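Penicillin-binding protein A (Mycobacterium tuberculosis, PDB 3UN7) probably catalyses the transpeptidation that cross-links peptidoglycan in the cell wall and takes part in regulating cell length. Local coordinates at residues T326-G340 with T353-A367. Numbering follows the deposited sequence.
Unlike the reference sequence in segment 353-367: R355 (reference Gly).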
# COMPACT_ATOMS: atom_id res chain seq x y z
N THR A 326 5.85 -3.98 9.60
CA THR A 326 6.45 -5.13 10.29
C THR A 326 7.78 -4.79 10.98
O THR A 326 7.97 -5.07 12.16
CB THR A 326 6.59 -6.33 9.31
OG1 THR A 326 5.27 -6.72 8.89
CG2 THR A 326 7.25 -7.55 9.97
N ILE A 327 8.70 -4.18 10.24
CA ILE A 327 9.97 -3.71 10.80
C ILE A 327 9.67 -2.73 11.93
O ILE A 327 10.19 -2.89 13.03
CB ILE A 327 10.88 -3.12 9.69
CG1 ILE A 327 11.28 -4.23 8.71
CG2 ILE A 327 12.16 -2.51 10.27
CD1 ILE A 327 11.70 -3.72 7.32
N ALA A 328 8.79 -1.76 11.66
CA ALA A 328 8.39 -0.74 12.64
C ALA A 328 7.89 -1.34 13.95
O ALA A 328 8.17 -0.83 15.04
CB ALA A 328 7.31 0.16 12.03
N ASN A 329 7.15 -2.44 13.84
CA ASN A 329 6.60 -3.14 14.99
C ASN A 329 7.52 -4.27 15.53
O ASN A 329 7.04 -5.30 16.01
CB ASN A 329 5.22 -3.71 14.60
CG ASN A 329 4.41 -4.15 15.79
OD1 ASN A 329 4.29 -3.44 16.80
ND2 ASN A 329 3.82 -5.34 15.68
N GLY A 330 8.83 -4.09 15.44
CA GLY A 330 9.78 -5.05 16.03
C GLY A 330 9.81 -6.44 15.40
O GLY A 330 10.26 -7.40 16.04
N GLY A 331 9.37 -6.54 14.14
CA GLY A 331 9.40 -7.82 13.40
C GLY A 331 8.07 -8.57 13.39
O GLY A 331 7.94 -9.62 12.76
N ILE A 332 7.08 -8.03 14.09
CA ILE A 332 5.75 -8.63 14.17
C ILE A 332 4.78 -7.96 13.19
O ILE A 332 4.60 -6.74 13.21
CB ILE A 332 5.19 -8.61 15.61
CG1 ILE A 332 6.03 -9.51 16.52
CG2 ILE A 332 3.73 -9.08 15.66
CD1 ILE A 332 5.74 -9.31 18.03
N THR A 333 4.18 -8.78 12.32
CA THR A 333 3.19 -8.32 11.38
C THR A 333 1.80 -8.37 12.01
O THR A 333 1.32 -9.43 12.42
CB THR A 333 3.20 -9.17 10.09
OG1 THR A 333 4.54 -9.32 9.62
CG2 THR A 333 2.37 -8.47 8.99
N MET A 334 1.17 -7.20 12.10
CA MET A 334 -0.21 -7.12 12.53
C MET A 334 -1.11 -7.28 11.30
O MET A 334 -0.80 -6.76 10.22
CB MET A 334 -0.48 -5.81 13.26
CG MET A 334 0.42 -5.59 14.49
SD MET A 334 0.23 -6.84 15.78
CE MET A 334 -1.40 -6.43 16.40
N ARG A 335 -2.21 -8.01 11.46
CA ARG A 335 -3.17 -8.21 10.40
C ARG A 335 -3.80 -6.87 10.03
O ARG A 335 -4.39 -6.20 10.89
CB ARG A 335 -4.24 -9.22 10.84
CG ARG A 335 -5.33 -9.47 9.81
CD ARG A 335 -6.03 -10.77 10.11
NE ARG A 335 -5.06 -11.86 9.98
CZ ARG A 335 -5.25 -13.12 10.38
NH1 ARG A 335 -6.39 -13.50 10.97
NH2 ARG A 335 -4.27 -14.00 10.19
N PRO A 336 -3.65 -6.45 8.76
CA PRO A 336 -4.20 -5.14 8.41
C PRO A 336 -5.72 -5.20 8.32
O PRO A 336 -6.30 -6.20 7.86
CB PRO A 336 -3.57 -4.82 7.04
CG PRO A 336 -3.07 -6.08 6.51
CD PRO A 336 -2.99 -7.11 7.61
N TYR A 337 -6.36 -4.16 8.80
CA TYR A 337 -7.80 -4.11 8.71
C TYR A 337 -8.27 -2.70 8.45
O TYR A 337 -7.61 -1.75 8.88
CB TYR A 337 -8.46 -4.69 9.97
CG TYR A 337 -8.23 -3.93 11.27
CD1 TYR A 337 -9.21 -3.09 11.79
CD2 TYR A 337 -7.06 -4.13 12.02
CE1 TYR A 337 -9.03 -2.42 12.99
CE2 TYR A 337 -6.86 -3.47 13.23
CZ TYR A 337 -7.86 -2.61 13.71
OH TYR A 337 -7.71 -1.94 14.89
N LEU A 338 -9.42 -2.60 7.77
CA LEU A 338 -10.01 -1.34 7.31
C LEU A 338 -11.26 -0.99 8.09
O LEU A 338 -11.70 0.16 8.08
CB LEU A 338 -10.38 -1.47 5.83
CG LEU A 338 -10.94 -0.27 5.07
CD1 LEU A 338 -9.95 0.88 5.19
CD2 LEU A 338 -11.13 -0.68 3.58
N VAL A 339 -11.88 -1.99 8.72
CA VAL A 339 -13.13 -1.77 9.44
C VAL A 339 -12.90 -1.93 10.94
O VAL A 339 -12.59 -3.01 11.41
CB VAL A 339 -14.26 -2.68 8.93
CG1 VAL A 339 -15.57 -2.44 9.75
CG2 VAL A 339 -14.54 -2.37 7.45
N GLY A 340 -13.05 -0.83 11.67
CA GLY A 340 -12.86 -0.84 13.13
C GLY A 340 -14.07 -1.34 13.89
O GLY A 340 -13.94 -2.05 14.89
N THR A 353 -13.53 -4.76 15.76
CA THR A 353 -12.39 -5.52 15.30
C THR A 353 -11.31 -5.57 16.39
O THR A 353 -11.04 -4.55 17.03
CB THR A 353 -11.83 -4.94 13.99
OG1 THR A 353 -12.90 -4.81 13.05
CG2 THR A 353 -10.76 -5.84 13.41
N VAL A 354 -10.74 -6.75 16.63
CA VAL A 354 -9.63 -6.90 17.57
C VAL A 354 -8.35 -7.11 16.77
O VAL A 354 -8.33 -7.86 15.81
CB VAL A 354 -9.88 -8.07 18.58
CG1 VAL A 354 -10.29 -9.35 17.85
CG2 VAL A 354 -8.65 -8.32 19.45
N ARG A 355 -7.28 -6.41 17.16
CA ARG A 355 -5.97 -6.55 16.52
C ARG A 355 -5.44 -7.98 16.70
O ARG A 355 -5.69 -8.62 17.71
CB ARG A 355 -4.98 -5.54 17.09
CG ARG A 355 -5.60 -4.34 17.81
CD ARG A 355 -6.21 -3.33 16.85
NE ARG A 355 -6.81 -2.13 17.46
CZ ARG A 355 -6.40 -1.50 18.56
NH1 ARG A 355 -7.04 -0.41 18.97
NH2 ARG A 355 -5.35 -1.93 19.25
N TYR A 356 -4.70 -8.46 15.70
CA TYR A 356 -4.20 -9.83 15.68
C TYR A 356 -2.76 -9.86 15.16
O TYR A 356 -2.48 -9.33 14.08
CB TYR A 356 -5.09 -10.69 14.77
CG TYR A 356 -4.68 -12.14 14.67
CD1 TYR A 356 -4.85 -13.02 15.75
CD2 TYR A 356 -4.13 -12.65 13.50
CE1 TYR A 356 -4.47 -14.36 15.66
CE2 TYR A 356 -3.74 -13.99 13.40
CZ TYR A 356 -3.92 -14.84 14.48
OH TYR A 356 -3.54 -16.17 14.39
N GLN A 357 -1.87 -10.47 15.94
CA GLN A 357 -0.49 -10.74 15.51
C GLN A 357 -0.50 -11.90 14.53
O GLN A 357 -0.67 -13.06 14.90
CB GLN A 357 0.39 -11.11 16.69
CG GLN A 357 0.59 -10.02 17.72
CD GLN A 357 1.64 -10.39 18.76
OE1 GLN A 357 2.50 -11.25 18.52
NE2 GLN A 357 1.58 -9.74 19.90
N GLN A 358 -0.30 -11.56 13.26
CA GLN A 358 -0.39 -12.52 12.17
C GLN A 358 0.82 -13.46 12.14
O GLN A 358 0.66 -14.68 12.01
CB GLN A 358 -0.50 -11.73 10.86
CG GLN A 358 -0.89 -12.52 9.66
CD GLN A 358 -1.38 -11.62 8.54
OE1 GLN A 358 -0.62 -10.84 7.96
NE2 GLN A 358 -2.67 -11.73 8.24
N ARG A 359 2.01 -12.89 12.27
CA ARG A 359 3.26 -13.62 12.06
C ARG A 359 4.46 -12.82 12.55
O ARG A 359 4.47 -11.60 12.46
CB ARG A 359 3.40 -13.91 10.56
CG ARG A 359 4.62 -14.72 10.17
CD ARG A 359 4.71 -14.83 8.66
NE ARG A 359 5.12 -16.16 8.20
CZ ARG A 359 6.27 -16.77 8.49
NH1 ARG A 359 7.19 -16.20 9.29
NH2 ARG A 359 6.51 -17.98 7.99
N ARG A 360 5.47 -13.51 13.09
CA ARG A 360 6.77 -12.88 13.28
C ARG A 360 7.61 -13.12 12.03
O ARG A 360 7.92 -14.27 11.69
CB ARG A 360 7.50 -13.38 14.53
CG ARG A 360 8.90 -12.78 14.65
CD ARG A 360 9.60 -13.06 15.97
NE ARG A 360 9.15 -12.19 17.06
CZ ARG A 360 9.44 -10.89 17.18
NH1 ARG A 360 8.97 -10.22 18.23
NH2 ARG A 360 10.19 -10.26 16.28
N ALA A 361 7.98 -12.03 11.35
CA ALA A 361 8.74 -12.13 10.11
C ALA A 361 10.23 -12.26 10.40
O ALA A 361 10.96 -12.96 9.70
CB ALA A 361 8.50 -10.90 9.26
N VAL A 362 10.67 -11.59 11.45
CA VAL A 362 12.08 -11.37 11.69
C VAL A 362 12.26 -11.13 13.19
O VAL A 362 11.33 -10.65 13.85
CB VAL A 362 12.53 -10.17 10.79
CG1 VAL A 362 12.62 -8.84 11.57
CG2 VAL A 362 13.76 -10.49 10.03
N SER A 363 13.42 -11.49 13.74
CA SER A 363 13.69 -11.34 15.16
C SER A 363 13.71 -9.85 15.53
O SER A 363 13.86 -9.01 14.63
CB SER A 363 15.04 -11.97 15.50
OG SER A 363 16.08 -11.24 14.90
N PRO A 364 13.54 -9.51 16.82
CA PRO A 364 13.63 -8.10 17.20
C PRO A 364 14.98 -7.47 16.87
O PRO A 364 15.06 -6.28 16.55
CB PRO A 364 13.42 -8.13 18.72
CG PRO A 364 12.64 -9.39 18.96
CD PRO A 364 13.25 -10.36 17.98
N GLN A 365 16.03 -8.29 16.93
CA GLN A 365 17.39 -7.84 16.63
C GLN A 365 17.52 -7.46 15.16
O GLN A 365 18.11 -6.42 14.83
CB GLN A 365 18.42 -8.91 17.01
CG GLN A 365 18.54 -9.22 18.51
CD GLN A 365 17.31 -9.92 19.10
OE1 GLN A 365 16.64 -10.72 18.43
NE2 GLN A 365 17.01 -9.61 20.36
N VAL A 366 16.98 -8.29 14.28
CA VAL A 366 17.03 -8.01 12.85
C VAL A 366 16.17 -6.78 12.53
O VAL A 366 16.61 -5.89 11.80
CB VAL A 366 16.68 -9.26 12.00
CG1 VAL A 366 16.59 -8.92 10.52
CG2 VAL A 366 17.76 -10.35 12.22
N ALA A 367 14.98 -6.72 13.12
CA ALA A 367 14.09 -5.56 12.98
C ALA A 367 14.81 -4.27 13.34
O ALA A 367 14.72 -3.30 12.60
CB ALA A 367 12.84 -5.73 13.85
O HOH W 1 -4.53 -6.48 13.47
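R335 and Y356 meet beside a two-stranded antiparallel sheet of the transpeptidase domain, in which strand 332-334 runs against 357-360 with a classic beta bulge: Q358 and R359 both face T333. Y356 CD2 sits over the centre of one face of the R335 guanidinium, with the guanidinium and ring planes 45° apart, so the groups do not stack flat. R335 CG is anti to the backbone N (chi1 178°), and a bend at chi3 brings the guanidinium to the CD2-CE2 side of the ring. The two backbones are tied by a hydrogen bond from R335 N to Y356 O (2.9 Å), while a water accepts from Y356 N and donates to R335 O.

On the face shared by I332, M334, Q357 and R360, M334 is folded at chi2 and chi3, bringing SD to 3.7 Å from Q357 CG and CE against R355 CB. I332 CG1 lies over one face of the R360 guanidinium, toward its rim. The same guanidinium reaches back to the turn after helix 317-328, where a Schellman motif with G330 at C-prime ends the helix; the CB of A367, from helix 364-379, packs against the G330-G331 peptide.

Further along, Y337 takes T353 CG2 over one ring face in a CH-pi contact, 3.9 Å from CG2 to the ring centroid, and T353 N, just after the outermost strand 349-352, donates to G340 O of the neighbouring strand 339-343. At the other end, R360 NH2 bridges two carbonyls nearly in its own plane, G330 O at 2.9 Å and V362 O at 2.7 Å.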